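Local coordinates for trehalose operon transcriptional repressor (Bacillus subtilis, PDB 2OGG), which represses transcription of the trePA trehalose operon and binds trehalose-6-phosphate, the fragment here being its effector-binding UTRA domain, at the interface of chains A and B. Coordinates in Å, arbitrary orientation; residue numbers count along the deposited sequence, not the author numbering. Chains: chain A/B, Trehalose operon transcriptional repressor.

The interface of chains A and B. Residues chain A 77, 80-85; chain B 74, 76-77, 80-81.
Two copies of helix 75-83 pack across a two-fold axis so closely at their glycines that the CA atoms of A:Gly81 and B:Gly81 lie 4.1 Å apart, while residues 84 and 85, just past the A helix, run along the start of the B helix. This two-fold contact between two copies illustrates how a side chain of one helix can grip the backbone at the end of its twin. B:Glu77 has CG anti to its carbonyl carbon (chi1 -73°) and runs on extended from there, laying its methylenes alongside the A:Glu80 and A:Gly81 carbonyls. At its tip OE2 accepts a hydrogen bond from A:Leu85 N at 3.0 Å, through the anti lone pair and fairly straight (161° at H). The base of B:Glu77 is itself held, its backbone N donating to the hydroxyl OG of B:Ser74 at 2.8 Å. A:Leu85 sends CD2 against B:Ser74 CB (3.8 Å) and passes B:Tyr76 antiparallel, its CD1 beside ring atom CD2.

A:Glu80 kinks at its second torsion (-67°) and brings OE1 to the phenol OH of B:Tyr76, a hydrogen bond of 2.9 Å, with carboxylate and ring nearly perpendicular. One water ties that OE1 and that OH to A:Gly84 O, a shared polar node that probably fixes the tyrosine's tip. A:Gly84 CA meets the ring edge in plane, while B:Glu80 CG covers part of one face. The A:Glu80 and B:Glu80 chains lie parallel, CB to CB at 3.5 Å; their adjacent carboxylates may raise each other's pKa.

The patch joins helix 75-83 of each subunit to the turn leading into strand 87-98, within a two-fold contact of the dimer-of-dimers assembly.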
# COMPACT_ATOMS: atom_id res chain seq x y z
N GLU A 77 -3.95 19.19 4.31
CA GLU A 77 -3.95 19.90 3.04
C GLU A 77 -2.92 21.02 3.03
O GLU A 77 -2.13 21.13 2.09
CB GLU A 77 -5.36 20.42 2.70
CG GLU A 77 -6.30 19.31 2.29
CD GLU A 77 -7.71 19.80 2.05
OE1 GLU A 77 -7.99 20.93 2.50
OE2 GLU A 77 -8.50 19.10 1.37
N GLU A 80 0.64 19.25 2.81
CA GLU A 80 0.83 18.74 1.47
C GLU A 80 1.04 19.89 0.47
O GLU A 80 1.85 19.79 -0.46
CB GLU A 80 -0.37 17.92 1.05
CG GLU A 80 -0.50 16.59 1.78
CD GLU A 80 0.63 15.64 1.42
OE1 GLU A 80 0.79 15.34 0.21
OE2 GLU A 80 1.36 15.21 2.34
N GLY A 81 0.38 21.01 0.72
CA GLY A 81 0.47 22.13 -0.20
C GLY A 81 1.86 22.72 -0.22
O GLY A 81 2.34 23.15 -1.28
N GLU A 82 2.52 22.73 0.94
CA GLU A 82 3.82 23.39 1.13
C GLU A 82 4.94 22.46 0.78
O GLU A 82 5.94 22.90 0.25
CB GLU A 82 4.03 23.86 2.58
CG GLU A 82 3.07 24.95 3.04
CD GLU A 82 3.09 26.17 2.13
OE1 GLU A 82 4.16 26.79 2.02
OE2 GLU A 82 2.03 26.51 1.53
N LEU A 83 4.84 21.19 1.18
CA LEU A 83 5.91 20.24 0.91
C LEU A 83 5.52 18.80 0.67
O LEU A 83 6.36 17.92 0.80
CB LEU A 83 7.04 20.34 1.92
CG LEU A 83 6.73 20.37 3.41
CD1 LEU A 83 6.00 19.14 3.77
CD2 LEU A 83 8.04 20.42 4.15
N GLY A 84 4.41 18.60 -0.03
CA GLY A 84 3.91 17.27 -0.30
C GLY A 84 4.82 16.42 -1.17
O GLY A 84 4.72 15.21 -1.17
N LEU A 85 5.68 17.06 -1.95
CA LEU A 85 6.53 16.33 -2.90
C LEU A 85 7.77 15.78 -2.17
O LEU A 85 8.45 14.88 -2.66
CB LEU A 85 6.95 17.31 -3.99
CG LEU A 85 7.07 17.01 -5.48
CD1 LEU A 85 5.88 16.20 -6.04
CD2 LEU A 85 7.19 18.37 -6.18
N SER B 74 4.59 22.79 -8.55
CA SER B 74 4.04 21.45 -8.41
C SER B 74 2.54 21.46 -8.52
O SER B 74 1.87 22.19 -7.80
CB SER B 74 4.43 20.81 -7.09
OG SER B 74 3.60 19.69 -6.83
N TYR B 76 0.90 18.66 -8.08
CA TYR B 76 0.51 17.75 -7.02
C TYR B 76 0.30 18.52 -5.71
O TYR B 76 -0.79 18.49 -5.13
CB TYR B 76 1.56 16.65 -6.84
CG TYR B 76 1.39 15.88 -5.56
CD1 TYR B 76 0.59 14.75 -5.52
CD2 TYR B 76 2.15 16.20 -4.43
CE1 TYR B 76 0.47 14.01 -4.37
CE2 TYR B 76 2.08 15.42 -3.28
CZ TYR B 76 1.17 14.37 -3.24
OH TYR B 76 1.06 13.59 -2.14
N GLU B 77 1.29 19.31 -5.31
CA GLU B 77 1.19 20.08 -4.08
C GLU B 77 0.01 21.03 -4.12
O GLU B 77 -0.79 21.09 -3.18
CB GLU B 77 2.50 20.80 -3.77
CG GLU B 77 3.59 19.85 -3.30
CD GLU B 77 4.92 20.54 -3.10
OE1 GLU B 77 5.05 21.67 -3.61
OE2 GLU B 77 5.80 19.99 -2.39
N GLU B 80 -3.28 18.80 -3.80
CA GLU B 80 -3.40 18.35 -2.43
C GLU B 80 -3.77 19.50 -1.50
O GLU B 80 -4.56 19.34 -0.56
CB GLU B 80 -2.10 17.72 -1.97
CG GLU B 80 -1.79 16.39 -2.63
CD GLU B 80 -2.77 15.31 -2.22
OE1 GLU B 80 -2.89 15.05 -1.00
OE2 GLU B 80 -3.43 14.74 -3.12
N GLY B 81 -3.26 20.69 -1.80
CA GLY B 81 -3.51 21.83 -0.94
C GLY B 81 -4.98 22.23 -0.94
O GLY B 81 -5.51 22.64 0.09
O HOH W 1 2.88 13.69 0.14